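Local coordinates for uncharacterized egV family protein COG1307 (PDB 3JR7), which is of unknown function but belongs to the DegV family, whose members are thought to bind lipids, at residues A[23-28]-A[89-94]; A[99-104]-A[129-134]; A[177-182]-A[231-236]; A[204-209]-A[224-229]. One frame throughout, in Å; residues are numbered along the deposited sequence.

In the fold
Following the chain from its N terminus, interaction 1 closes the first long loop, bringing helix 85-92 back onto strand 22-27. Interaction 2 opens only after that and closes a shorter loop, the beta-alpha-beta unit in which strand 130-135 lies beside strand 98-103. Because 22-27 and 98-103 are neighbours in one sheet, the two contacts touch, their centres about 8 Å apart. The chain then passes to the second sheet. Interaction 3 spans 177-236, setting helix 226-240 against strand 176-179, and interaction 4 (204-209 with 224-229) falls wholly within that span, joining strand 205-211 to the start of the same helix. No two contacts cross.

Interaction 1 (A[23-28]-A[89-94]); sequences KVIVDS and MESYHC
Lys23 carries CG anti to its backbone N (chi1 -169°) and bends at chi3 (71°), which turns CE toward the last turn of helix 85-92; Ile25 sends CG1 off beside its own backbone N, and CD1 continues outward toward the same helix. The amine NZ of Lys23 donates to Ser91 O at 2.7 Å, in the carbonyl plane and on a lone pair. Lysine suits the place: its long chain spans the gap from the strand, and its positive charge meets a carbonyl near the helix C terminus, where the helix dipole would probably strengthen the attraction. A salt bridge to Glu43 also holds this amine, and Cys94 SG lies 3.6 Å from Lys23 NZ. An alanine here would probably leave the Ser91 carbonyl without this donor and the Glu43 carboxylate without this salt bridge. Deeper in, Ile25 CD1 meets the rim of the Tyr92 ring in its plane, 3.4 Å from CD1 of the tyrosine, the two side chains crossing at about a right angle. The same methyl sits tightly against Ser91 OG, whose hydrogen bond goes to Tyr88 O, while the Tyr92 hydroxyl reaches Ala115 O. Branched Ile25 thus fills the buried layer between sheet and helix, an arrangement typical of alpha/beta folds in which helices cover a largely parallel sheet.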
loop_
_atom_site.group_PDB
_atom_site.type_symbol
_atom_site.label_atom_id
_atom_site.label_comp_id
_atom_site.label_asym_id
_atom_site.label_seq_id
_atom_site.Cartn_x
_atom_site.Cartn_y
_atom_site.Cartn_z
ATOM N N LYS A 23 -14.555 6.736 10.593
ATOM C CA LYS A 23 -14.168 5.455 10.031
ATOM C C LYS A 23 -13.030 5.686 9.017
ATOM O O LYS A 23 -13.040 6.697 8.308
ATOM C CB LYS A 23 -15.375 4.775 9.400
ATOM C CG LYS A 23 -15.140 3.350 9.014
ATOM C CD LYS A 23 -16.454 2.602 8.673
ATOM C CE LYS A 23 -17.104 3.043 7.336
ATOM N NZ LYS A 23 -18.359 2.185 6.864
ATOM N N VAL A 24 -12.085 4.754 8.962
ATOM C CA VAL A 24 -10.996 4.740 7.965
ATOM C C VAL A 24 -11.183 3.597 7.003
ATOM O O VAL A 24 -11.068 2.409 7.385
ATOM C CB VAL A 24 -9.592 4.610 8.585
ATOM C CG1 VAL A 24 -8.503 4.828 7.488
ATOM C CG2 VAL A 24 -9.405 5.615 9.762
ATOM N N ILE A 25 -11.517 3.948 5.770
ATOM C CA ILE A 25 -11.724 2.993 4.702
ATOM C C ILE A 25 -10.421 2.918 3.885
ATOM O O ILE A 25 -9.887 3.929 3.485
ATOM C CB ILE A 25 -12.842 3.459 3.765
ATOM C CG1 ILE A 25 -14.171 3.638 4.559
ATOM C CG2 ILE A 25 -13.002 2.489 2.583
ATOM C CD1 ILE A 25 -15.182 4.426 3.815
ATOM N N VAL A 26 -9.945 1.728 3.633
ATOM C CA VAL A 26 -8.704 1.496 2.922
ATOM C C VAL A 26 -8.981 0.499 1.821
ATOM O O VAL A 26 -9.655 -0.517 2.070
ATOM C CB VAL A 26 -7.649 0.934 3.884
ATOM C CG1 VAL A 26 -6.276 0.807 3.173
ATOM C CG2 VAL A 26 -7.546 1.832 5.121
ATOM N N ASP A 27 -8.512 0.746 0.592
ATOM C CA ASP A 27 -8.685 -0.278 -0.421
ATOM C C ASP A 27 -7.829 -1.493 -0.053
ATOM O O ASP A 27 -6.944 -1.409 0.798
ATOM C CB ASP A 27 -8.465 0.211 -1.867
ATOM C CG ASP A 27 -7.009 0.562 -2.192
ATOM O OD1 ASP A 27 -6.051 -0.062 -1.662
ATOM O OD2 ASP A 27 -6.839 1.423 -3.076
ATOM N N SER A 28 -8.145 -2.646 -0.646
ATOM C CA SER A 28 -7.663 -3.925 -0.086
ATOM C C SER A 28 -6.144 -4.097 -0.283
ATOM O O SER A 28 -5.523 -4.914 0.338
ATOM C CB SER A 28 -8.421 -5.085 -0.702
ATOM O OG SER A 28 -8.170 -5.164 -2.070
HETATM N N MSE A 89 -19.236 4.402 -2.179
HETATM C CA MSE A 89 -20.396 5.139 -1.647
HETATM C C MSE A 89 -21.060 4.418 -0.493
HETATM O O MSE A 89 -21.350 5.015 0.545
HETATM C CB MSE A 89 -21.435 5.433 -2.736
HETATM C CG MSE A 89 -22.575 6.322 -2.211
HETATM SE SE MSE A 89 -24.115 6.344 -3.407
HETATM C CE MSE A 89 -24.955 4.708 -2.711
ATOM N N GLU A 90 -21.306 3.137 -0.664
ATOM C CA GLU A 90 -21.951 2.354 0.379
ATOM C C GLU A 90 -21.108 2.307 1.662
ATOM O O GLU A 90 -21.654 2.331 2.763
ATOM C CB GLU A 90 -22.254 0.934 -0.130
ATOM C CG GLU A 90 -23.311 0.913 -1.256
ATOM C CD GLU A 90 -23.371 -0.404 -2.069
ATOM O OE1 GLU A 90 -22.728 -1.404 -1.660
ATOM O OE2 GLU A 90 -24.070 -0.421 -3.124
ATOM N N SER A 91 -19.783 2.267 1.533
ATOM C CA SER A 91 -18.911 2.276 2.714
ATOM C C SER A 91 -18.939 3.619 3.446
ATOM O O SER A 91 -18.648 3.686 4.637
ATOM C CB SER A 91 -17.474 1.913 2.348
ATOM O OG SER A 91 -16.780 3.016 1.710
ATOM N N TYR A 92 -19.262 4.690 2.738
ATOM C CA TYR A 92 -19.329 6.015 3.365
ATOM C C TYR A 92 -20.623 6.157 4.174
ATOM O O TYR A 92 -20.706 6.883 5.163
ATOM C CB TYR A 92 -19.248 7.130 2.310
ATOM C CG TYR A 92 -18.074 7.108 1.364
ATOM C CD1 TYR A 92 -16.908 6.376 1.649
ATOM C CD2 TYR A 92 -18.115 7.827 0.170
ATOM C CE1 TYR A 92 -15.821 6.365 0.760
ATOM C CE2 TYR A 92 -17.058 7.836 -0.693
ATOM C CZ TYR A 92 -15.900 7.091 -0.405
ATOM O OH TYR A 92 -14.835 7.119 -1.286
ATOM N N HIS A 93 -21.666 5.480 3.733
ATOM C CA HIS A 93 -22.983 5.610 4.374
ATOM C C HIS A 93 -23.028 4.750 5.644
ATOM O O HIS A 93 -23.141 3.506 5.580
ATOM C CB HIS A 93 -24.029 5.169 3.354
ATOM C CG HIS A 93 -25.445 5.281 3.828
ATOM N ND1 HIS A 93 -25.995 6.469 4.255
ATOM C CD2 HIS A 93 -26.441 4.370 3.863
ATOM C CE1 HIS A 93 -27.256 6.272 4.586
ATOM N NE2 HIS A 93 -27.552 5.012 4.342
ATOM N N CYS A 94 -22.905 5.416 6.794
ATOM C CA CYS A 94 -22.850 4.765 8.108
ATOM C C CYS A 94 -22.948 5.833 9.193
ATOM O O CYS A 94 -23.034 7.009 8.907
ATOM C CB CYS A 94 -21.550 3.983 8.288
ATOM S SG CYS A 94 -20.062 5.057 8.241
#

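Interaction 2 (A[99-104]-A[129-134]); sequences IYVVTL and KQIHVF. With PO4 (phosphate ion), chain D.
Strands 99-103 and 130-134 run parallel, 16° apart, linked through helix 111-126 as a beta-alpha-beta crossover and joined by five backbone hydrogen bonds, from Ile99 N to Gln130 O at one end to Thr103 N to Phe134 O at the other. Bridge partners Ile99 with Ile131 and Val101 with Val133 share one face of the sheet; Val101 CB packs 4.1 Å from Val133 CG2, the two valines side by side, and beta-branched residues suit such extended backbone. On the other face Tyr100 and Phe134 also lie side by side: Tyr100 CD1 comes to 3.8 Å from Phe134 CE2, at the rim of the phenylalanine ring. Over the centre of that ring stands His132 CD2, 3.3 Å above its plane, while His132 NE2 bonds to Glu168. Lys129, extended beyond CG, brings CE to 4.0 Å from Ile99 CG1, and three carbonyls, those of Ala96, Tyr92 and Cys94, grip its amine. The end of Gln130 leads away from strand 99-103, and its NE2 donates to phosphate O1 at 3.2 Å and weakly to O3; the ion, probably from the crystallisation liquor, is also bound by Phe160 N. Helices 85-92 and 111-126 cover the face of Val101 and Val133, helices 141-155 and 160-173 that of Tyr100 and Phe134, and strand 22-27 pairs with strand 98-103.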
loop_
_atom_site.group_PDB
_atom_site.type_symbol
_atom_site.label_atom_id
_atom_site.label_comp_id
_atom_site.label_asym_id
_atom_site.label_seq_id
_atom_site.Cartn_x
_atom_site.Cartn_y
_atom_site.Cartn_z
ATOM N N ILE A 99 -15.404 10.457 7.602
ATOM C CA ILE A 99 -14.943 9.368 6.757
ATOM C C ILE A 99 -13.615 9.718 6.081
ATOM O O ILE A 99 -13.501 10.732 5.384
ATOM C CB ILE A 99 -15.953 9.033 5.674
ATOM C CG1 ILE A 99 -17.333 8.773 6.318
ATOM C CG2 ILE A 99 -15.443 7.806 4.836
ATOM C CD1 ILE A 99 -17.408 7.500 7.219
ATOM N N TYR A 100 -12.617 8.864 6.287
ATOM C CA TYR A 100 -11.280 9.048 5.699
ATOM C C TYR A 100 -11.053 7.864 4.798
ATOM O O TYR A 100 -11.228 6.744 5.224
ATOM C CB TYR A 100 -10.210 9.064 6.799
ATOM C CG TYR A 100 -10.396 10.124 7.842
ATOM C CD1 TYR A 100 -10.052 11.450 7.578
ATOM C CD2 TYR A 100 -10.881 9.806 9.106
ATOM C CE1 TYR A 100 -10.240 12.435 8.523
ATOM C CE2 TYR A 100 -11.042 10.797 10.095
ATOM C CZ TYR A 100 -10.721 12.113 9.780
ATOM O OH TYR A 100 -10.859 13.094 10.708
ATOM N N VAL A 101 -10.674 8.086 3.556
ATOM C CA VAL A 101 -10.481 6.999 2.593
ATOM C C VAL A 101 -9.013 7.003 2.160
ATOM O O VAL A 101 -8.452 8.075 1.843
ATOM C CB VAL A 101 -11.420 7.165 1.378
ATOM C CG1 VAL A 101 -11.458 5.871 0.500
ATOM C CG2 VAL A 101 -12.835 7.553 1.826
ATOM N N VAL A 102 -8.377 5.842 2.159
ATOM C CA VAL A 102 -6.966 5.734 1.765
ATOM C C VAL A 102 -6.852 4.769 0.615
ATOM O O VAL A 102 -7.336 3.647 0.725
ATOM C CB VAL A 102 -6.110 5.214 2.910
ATOM C CG1 VAL A 102 -4.589 5.138 2.434
ATOM C CG2 VAL A 102 -6.275 6.122 4.141
ATOM N N THR A 103 -6.290 5.219 -0.499
ATOM C CA THR A 103 -6.217 4.438 -1.715
ATOM C C THR A 103 -4.819 4.304 -2.237
ATOM O O THR A 103 -3.923 5.086 -1.906
ATOM C CB THR A 103 -7.080 5.031 -2.885
ATOM O OG1 THR A 103 -6.467 6.206 -3.425
ATOM C CG2 THR A 103 -8.522 5.332 -2.428
ATOM N N LEU A 104 -4.644 3.282 -3.063
ATOM C CA LEU A 104 -3.524 3.179 -3.992
ATOM C C LEU A 104 -3.243 4.504 -4.702
ATOM O O LEU A 104 -4.159 5.267 -4.994
ATOM C CB LEU A 104 -3.867 2.134 -5.069
ATOM C CG LEU A 104 -3.648 0.658 -4.765
ATOM C CD1 LEU A 104 -4.624 -0.183 -5.627
ATOM C CD2 LEU A 104 -2.198 0.282 -4.985
ATOM N N LYS A 129 -21.349 15.334 3.664
ATOM C CA LYS A 129 -20.743 14.616 4.785
ATOM C C LYS A 129 -19.268 14.914 4.739
ATOM O O LYS A 129 -18.732 15.219 3.672
ATOM C CB LYS A 129 -21.016 13.106 4.686
ATOM C CG LYS A 129 -20.629 12.315 5.935
ATOM C CD LYS A 129 -20.980 10.808 5.864
ATOM C CE LYS A 129 -20.967 10.233 7.255
ATOM N NZ LYS A 129 -20.979 8.789 7.304
ATOM N N GLN A 130 -18.604 14.831 5.902
ATOM C CA GLN A 130 -17.173 15.003 5.950
ATOM C C GLN A 130 -16.543 13.707 5.467
ATOM O O GLN A 130 -16.399 12.758 6.224
ATOM C CB GLN A 130 -16.709 15.373 7.363
ATOM C CG GLN A 130 -17.034 16.852 7.762
ATOM C CD GLN A 130 -16.956 17.071 9.278
ATOM O OE1 GLN A 130 -17.476 16.296 10.044
ATOM N NE2 GLN A 130 -16.285 18.109 9.690
ATOM N N ILE A 131 -16.182 13.697 4.186
ATOM C CA ILE A 131 -15.509 12.594 3.542
ATOM C C ILE A 131 -14.264 13.131 2.824
ATOM O O ILE A 131 -14.344 14.072 2.024
ATOM C CB ILE A 131 -16.398 11.945 2.475
ATOM C CG1 ILE A 131 -17.725 11.483 3.082
ATOM C CG2 ILE A 131 -15.665 10.741 1.835
ATOM C CD1 ILE A 131 -18.809 11.170 2.030
ATOM N N HIS A 132 -13.118 12.544 3.109
ATOM C CA HIS A 132 -11.886 12.918 2.432
ATOM C C HIS A 132 -11.187 11.694 1.902
ATOM O O HIS A 132 -10.959 10.722 2.639
ATOM C CB HIS A 132 -10.932 13.714 3.337
ATOM C CG HIS A 132 -9.735 14.213 2.600
ATOM N ND1 HIS A 132 -9.761 15.371 1.861
ATOM C CD2 HIS A 132 -8.527 13.640 2.361
ATOM C CE1 HIS A 132 -8.590 15.529 1.259
ATOM N NE2 HIS A 132 -7.828 14.488 1.545
ATOM N N VAL A 133 -10.828 11.738 0.614
ATOM C CA VAL A 133 -10.096 10.664 -0.036
ATOM C C VAL A 133 -8.571 11.045 -0.114
ATOM O O VAL A 133 -8.217 12.065 -0.736
ATOM C CB VAL A 133 -10.630 10.392 -1.443
ATOM C CG1 VAL A 133 -9.855 9.242 -2.072
ATOM C CG2 VAL A 133 -12.136 10.050 -1.396
ATOM N N PHE A 134 -7.707 10.245 0.518
ATOM C CA PHE A 134 -6.253 10.446 0.471
ATOM C C PHE A 134 -5.680 9.568 -0.670
ATOM O O PHE A 134 -5.834 8.351 -0.690
ATOM C CB PHE A 134 -5.575 10.058 1.787
ATOM C CG PHE A 134 -5.990 10.855 2.976
ATOM C CD1 PHE A 134 -5.462 12.117 3.202
ATOM C CD2 PHE A 134 -6.869 10.322 3.901
ATOM C CE1 PHE A 134 -5.860 12.869 4.313
ATOM C CE2 PHE A 134 -7.262 11.038 5.003
ATOM C CZ PHE A 134 -6.768 12.313 5.221
HETATM P P PO4 D . -14.971 18.732 13.051
HETATM O O1 PO4 D . -16.039 17.641 12.826
HETATM O O2 PO4 D . -13.637 18.056 13.190
HETATM O O3 PO4 D . -14.878 19.641 11.860
HETATM O O4 PO4 D . -15.256 19.640 14.237
#

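Interaction 3 (A[177-182]-A[231-236]); sequences YFVLEN and VKMADC
Tyr177 meets helix 226-240 at two levels. Its CB packs 4.1 Å from Met233 CG (a selenomethionine), and further out Tyr177 CE1 lies 4.1 Å from Cys236 CB. Tyr177 CG stands anti to its carbonyl carbon (chi1 -52°), on the side from which the ring meets Cys236. The phenol then reaches past Cys236 to hydrogen-bond Asp240, so a long aromatic with a polar tip suits a site that is apolar at its base and polar at its end. Strand 177-179 and helix 231-236 run antiparallel, at 176°, their axes 9.2 Å apart, as where a helix packs on a sheet in an alpha/beta fold. Phe178 alternates to the other face of the strand, where its ring lies about 4 Å, nearest atoms, from a bound polyether, probably from the crystallisation liquor, and contributes to the pocket that holds it. Val179 returns to the helix side, its CG2 3.8 Å from the Met233 selenium; the terminal methyl of Met233 is modelled too close to this valine, and its placing is doubtful. Val179 also touches Ile208 of the adjoining strand. Beyond the strand, Asn182 caps the backbone N of Asp184 with OD1 as the chain turns into helix 184-188.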
loop_
_atom_site.group_PDB
_atom_site.type_symbol
_atom_site.label_atom_id
_atom_site.label_comp_id
_atom_site.label_asym_id
_atom_site.label_seq_id
_atom_site.Cartn_x
_atom_site.Cartn_y
_atom_site.Cartn_z
ATOM N N TYR A 177 9.779 2.009 -1.201
ATOM C CA TYR A 177 10.884 1.305 -1.874
ATOM C C TYR A 177 10.530 -0.152 -1.977
ATOM O O TYR A 177 9.849 -0.679 -1.095
ATOM C CB TYR A 177 12.144 1.435 -1.023
ATOM C CG TYR A 177 12.482 2.840 -0.637
ATOM C CD1 TYR A 177 13.411 3.569 -1.355
ATOM C CD2 TYR A 177 11.862 3.446 0.460
ATOM C CE1 TYR A 177 13.701 4.881 -1.006
ATOM C CE2 TYR A 177 12.156 4.713 0.815
ATOM C CZ TYR A 177 13.082 5.430 0.085
ATOM O OH TYR A 177 13.371 6.722 0.449
ATOM N N PHE A 178 10.989 -0.821 -3.020
ATOM C CA PHE A 178 10.783 -2.248 -3.121
ATOM C C PHE A 178 11.820 -2.938 -3.966
ATOM O O PHE A 178 12.443 -2.328 -4.844
ATOM C CB PHE A 178 9.379 -2.598 -3.595
ATOM C CG PHE A 178 9.001 -2.106 -4.963
ATOM C CD1 PHE A 178 8.973 -2.964 -6.048
ATOM C CD2 PHE A 178 8.525 -0.828 -5.140
ATOM C CE1 PHE A 178 8.506 -2.541 -7.284
ATOM C CE2 PHE A 178 8.070 -0.376 -6.394
ATOM C CZ PHE A 178 8.075 -1.206 -7.452
ATOM N N VAL A 179 11.987 -4.215 -3.681
ATOM C CA VAL A 179 12.775 -5.142 -4.482
ATOM C C VAL A 179 11.948 -6.433 -4.641
ATOM O O VAL A 179 11.447 -7.022 -3.652
ATOM C CB VAL A 179 14.140 -5.499 -3.818
ATOM C CG1 VAL A 179 14.899 -6.503 -4.674
ATOM C CG2 VAL A 179 15.000 -4.255 -3.610
ATOM N N LEU A 180 11.784 -6.848 -5.882
ATOM C CA LEU A 180 11.039 -8.039 -6.213
ATOM C C LEU A 180 11.944 -9.073 -6.865
ATOM O O LEU A 180 12.979 -8.720 -7.404
ATOM C CB LEU A 180 9.938 -7.712 -7.224
ATOM C CG LEU A 180 9.021 -6.556 -6.825
ATOM C CD1 LEU A 180 7.867 -6.440 -7.833
ATOM C CD2 LEU A 180 8.536 -6.710 -5.390
ATOM N N GLU A 181 11.527 -10.338 -6.821
ATOM C CA GLU A 181 12.120 -11.373 -7.688
ATOM C C GLU A 181 11.539 -11.264 -9.071
ATOM O O GLU A 181 12.210 -11.601 -10.048
ATOM C CB GLU A 181 11.844 -12.781 -7.125
ATOM C CG GLU A 181 12.414 -13.028 -5.747
ATOM C CD GLU A 181 13.957 -13.244 -5.736
ATOM O OE1 GLU A 181 14.627 -13.126 -6.786
ATOM O OE2 GLU A 181 14.506 -13.533 -4.652
ATOM N N ASN A 182 10.270 -10.840 -9.170
ATOM C CA ASN A 182 9.559 -10.899 -10.441
ATOM C C ASN A 182 8.741 -9.616 -10.754
ATOM O O ASN A 182 7.651 -9.439 -10.229
ATOM C CB ASN A 182 8.655 -12.122 -10.401
ATOM C CG ASN A 182 7.860 -12.307 -11.677
ATOM O OD1 ASN A 182 8.099 -11.613 -12.669
ATOM N ND2 ASN A 182 6.915 -13.276 -11.666
ATOM N N VAL A 231 20.793 -4.635 0.788
ATOM C CA VAL A 231 21.694 -3.637 1.362
ATOM C C VAL A 231 21.546 -2.309 0.634
ATOM O O VAL A 231 21.448 -1.278 1.269
ATOM C CB VAL A 231 23.189 -4.112 1.294
ATOM C CG1 VAL A 231 24.174 -2.999 1.677
ATOM C CG2 VAL A 231 23.378 -5.388 2.174
ATOM N N LYS A 232 21.550 -2.321 -0.695
ATOM C CA LYS A 232 21.401 -1.086 -1.443
ATOM C C LYS A 232 20.018 -0.450 -1.171
ATOM O O LYS A 232 19.910 0.774 -1.084
ATOM C CB LYS A 232 21.576 -1.298 -2.943
ATOM C CG LYS A 232 22.970 -1.654 -3.363
ATOM C CD LYS A 232 23.335 -1.129 -4.738
ATOM C CE LYS A 232 24.597 -1.814 -5.301
ATOM N NZ LYS A 232 24.888 -1.396 -6.721
HETATM N N MSE A 233 18.981 -1.267 -1.040
HETATM C CA MSE A 233 17.650 -0.727 -0.671
HETATM C C MSE A 233 17.706 -0.022 0.688
HETATM O O MSE A 233 17.277 1.135 0.797
HETATM C CB MSE A 233 16.550 -1.792 -0.650
HETATM C CG MSE A 233 15.192 -1.159 -0.294
HETATM SE SE MSE A 233 13.713 -2.318 -0.602
HETATM C CE MSE A 233 14.459 -3.105 -2.202
ATOM N N ALA A 234 18.275 -0.696 1.687
ATOM C CA ALA A 234 18.497 -0.102 3.029
ATOM C C ALA A 234 19.226 1.220 2.961
ATOM O O ALA A 234 18.848 2.139 3.652
ATOM C CB ALA A 234 19.263 -1.074 3.985
ATOM N N ASP A 235 20.276 1.307 2.146
ATOM C CA ASP A 235 20.995 2.548 1.972
ATOM C C ASP A 235 20.068 3.602 1.354
ATOM O O ASP A 235 20.112 4.748 1.798
ATOM C CB ASP A 235 22.241 2.401 1.105
ATOM C CG ASP A 235 23.311 1.540 1.749
ATOM O OD1 ASP A 235 23.359 1.439 2.990
ATOM O OD2 ASP A 235 24.125 0.958 0.988
ATOM N N CYS A 236 19.271 3.244 0.337
ATOM C CA CYS A 236 18.383 4.239 -0.297
ATOM C C CYS A 236 17.397 4.800 0.709
ATOM O O CYS A 236 17.176 6.029 0.785
ATOM C CB CYS A 236 17.609 3.651 -1.437
ATOM S SG CYS A 236 18.578 3.266 -2.878
#

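Interaction 4 (A[204-209]-A[224-229]); sequences NIKPIM and RGMKKA
A beta hairpin that runs straight into a helix sets this contact: strand 205-211 pairs with strand 217-224, and the latter passes through Gly225, at the N-cap position, into helix 226-240. Ile205 and Arg224 form an antiparallel non-hydrogen-bonded pair, with Ile205 CD1 4.0 Å from Arg224 CG and the side chains crossing obliquely. Next to it, Gly225 N donates to Asn204 O at 2.7 Å, the donor standing 41° out of the carbonyl plane. Glycine suits this turn because, with phi positive, a CB would be jammed against the carbonyl O of Arg224. Lys206 then lies over the first turn of the helix. Lys206 CB is 3.7 Å from Ala229 CB, and its CG approaches the carbonyl carbon of Gly225. A bend at chi2 (-63°) turns CD toward Met226, and Lys206 CE then touches Met226 CE at 3.4 Å, tighter than usual, the two chains crossing at about a right angle. An alanine here would keep the touch on Ala229 but would probably leave the Met226 methyl without the cover of the Lys206 chain and Glu181 without one of its long, weak ion pairs. Ile208 CD1 closes on Ala229 CB at 3.9 Å; the small alanine lets the helix approach the strand closely. Hairpin and helix together form a beta-beta-alpha unit, its helix packed on the sheet of an alpha/beta fold, with strand 217-224 outermost within the chain.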
loop_
_atom_site.group_PDB
_atom_site.type_symbol
_atom_site.label_atom_id
_atom_site.label_comp_id
_atom_site.label_asym_id
_atom_site.label_seq_id
_atom_site.Cartn_x
_atom_site.Cartn_y
_atom_site.Cartn_z
ATOM N N ASN A 204 21.028 -12.276 -12.604
ATOM C CA ASN A 204 20.694 -12.091 -11.196
ATOM C C ASN A 204 20.583 -10.610 -10.785
ATOM O O ASN A 204 20.485 -10.331 -9.588
ATOM C CB ASN A 204 21.670 -12.838 -10.267
ATOM C CG ASN A 204 23.120 -12.382 -10.422
ATOM O OD1 ASN A 204 23.521 -11.845 -11.476
ATOM N ND2 ASN A 204 23.942 -12.642 -9.379
ATOM N N ILE A 205 20.586 -9.685 -11.746
ATOM C CA ILE A 205 20.422 -8.259 -11.417
ATOM C C ILE A 205 19.069 -8.016 -10.762
ATOM O O ILE A 205 18.074 -8.532 -11.220
ATOM C CB ILE A 205 20.547 -7.356 -12.644
ATOM C CG1 ILE A 205 21.998 -6.972 -12.812
ATOM C CG2 ILE A 205 20.025 -5.999 -12.359
ATOM C CD1 ILE A 205 22.375 -5.898 -11.792
ATOM N N LYS A 206 19.047 -7.317 -9.648
ATOM C CA LYS A 206 17.783 -6.988 -8.979
ATOM C C LYS A 206 17.682 -5.458 -8.897
ATOM O O LYS A 206 18.471 -4.858 -8.199
ATOM C CB LYS A 206 17.747 -7.562 -7.566
ATOM C CG LYS A 206 17.911 -9.043 -7.441
ATOM C CD LYS A 206 16.791 -9.784 -8.106
ATOM C CE LYS A 206 16.746 -11.193 -7.679
ATOM N NZ LYS A 206 17.502 -12.067 -8.601
ATOM N N PRO A 207 16.730 -4.831 -9.634
ATOM C CA PRO A 207 16.455 -3.420 -9.437
ATOM C C PRO A 207 15.939 -3.094 -8.030
ATOM O O PRO A 207 15.115 -3.829 -7.480
ATOM C CB PRO A 207 15.361 -3.113 -10.468
ATOM C CG PRO A 207 15.406 -4.210 -11.437
ATOM C CD PRO A 207 15.900 -5.410 -10.706
ATOM N N ILE A 208 16.416 -2.001 -7.464
ATOM C CA ILE A 208 15.810 -1.441 -6.291
ATOM C C ILE A 208 14.849 -0.371 -6.819
ATOM O O ILE A 208 15.268 0.588 -7.486
ATOM C CB ILE A 208 16.798 -0.785 -5.337
ATOM C CG1 ILE A 208 17.742 -1.824 -4.675
ATOM C CG2 ILE A 208 16.004 -0.047 -4.237
ATOM C CD1 ILE A 208 18.763 -2.451 -5.635
HETATM N N MSE A 209 13.561 -0.558 -6.574
HETATM C CA MSE A 209 12.564 0.340 -7.149
HETATM C C MSE A 209 12.019 1.213 -6.025
HETATM O O MSE A 209 12.216 0.929 -4.851
HETATM C CB MSE A 209 11.411 -0.418 -7.774
HETATM C CG MSE A 209 11.783 -1.487 -8.751
HETATM SE SE MSE A 209 12.472 -0.719 -10.383
HETATM C CE MSE A 209 10.947 0.171 -11.045
ATOM N N ARG A 224 23.609 -7.077 -8.226
ATOM C CA ARG A 224 23.585 -8.496 -8.558
ATOM C C ARG A 224 23.239 -9.339 -7.367
ATOM O O ARG A 224 23.956 -9.386 -6.400
ATOM C CB ARG A 224 24.923 -8.941 -9.138
ATOM C CG ARG A 224 25.225 -8.270 -10.424
ATOM C CD ARG A 224 26.355 -8.980 -11.134
ATOM N NE ARG A 224 26.620 -8.323 -12.397
ATOM C CZ ARG A 224 27.613 -8.655 -13.220
ATOM N NH1 ARG A 224 28.454 -9.640 -12.935
ATOM N NH2 ARG A 224 27.769 -7.981 -14.338
ATOM N N GLY A 225 22.125 -10.024 -7.444
ATOM C CA GLY A 225 21.658 -10.852 -6.360
ATOM C C GLY A 225 20.915 -10.105 -5.258
ATOM O O GLY A 225 21.142 -8.918 -4.986
HETATM N N MSE A 226 20.058 -10.843 -4.589
HETATM C CA MSE A 226 19.123 -10.286 -3.635
HETATM C C MSE A 226 19.836 -9.747 -2.403
HETATM O O MSE A 226 19.396 -8.779 -1.798
HETATM C CB MSE A 226 18.149 -11.402 -3.269
HETATM C CG MSE A 226 17.101 -11.051 -2.401
HETATM SE SE MSE A 226 16.054 -9.542 -2.955
HETATM C CE MSE A 226 15.443 -10.166 -4.733
ATOM N N LYS A 227 20.925 -10.400 -1.996
ATOM C CA LYS A 227 21.603 -10.014 -0.770
ATOM C C LYS A 227 22.178 -8.615 -0.897
ATOM O O LYS A 227 22.009 -7.766 0.010
ATOM C CB LYS A 227 22.720 -10.998 -0.452
ATOM C CG LYS A 227 23.375 -10.721 0.901
ATOM C CD LYS A 227 24.505 -11.731 1.185
ATOM C CE LYS A 227 25.809 -11.035 1.511
ATOM N NZ LYS A 227 26.332 -10.207 0.337
ATOM N N LYS A 228 22.871 -8.365 -2.010
ATOM C CA LYS A 228 23.400 -7.025 -2.247
ATOM C C LYS A 228 22.258 -6.000 -2.503
ATOM O O LYS A 228 22.356 -4.843 -2.086
ATOM C CB LYS A 228 24.397 -7.020 -3.381
ATOM C CG LYS A 228 25.747 -7.568 -2.960
ATOM C CD LYS A 228 26.722 -7.628 -4.158
ATOM C CE LYS A 228 28.089 -8.213 -3.753
ATOM N NZ LYS A 228 29.156 -7.404 -4.479
ATOM N N ALA A 229 21.191 -6.418 -3.172
ATOM C CA ALA A 229 20.071 -5.499 -3.453
ATOM C C ALA A 229 19.399 -5.045 -2.144
ATOM O O ALA A 229 19.008 -3.887 -2.001
ATOM C CB ALA A 229 19.051 -6.142 -4.410
#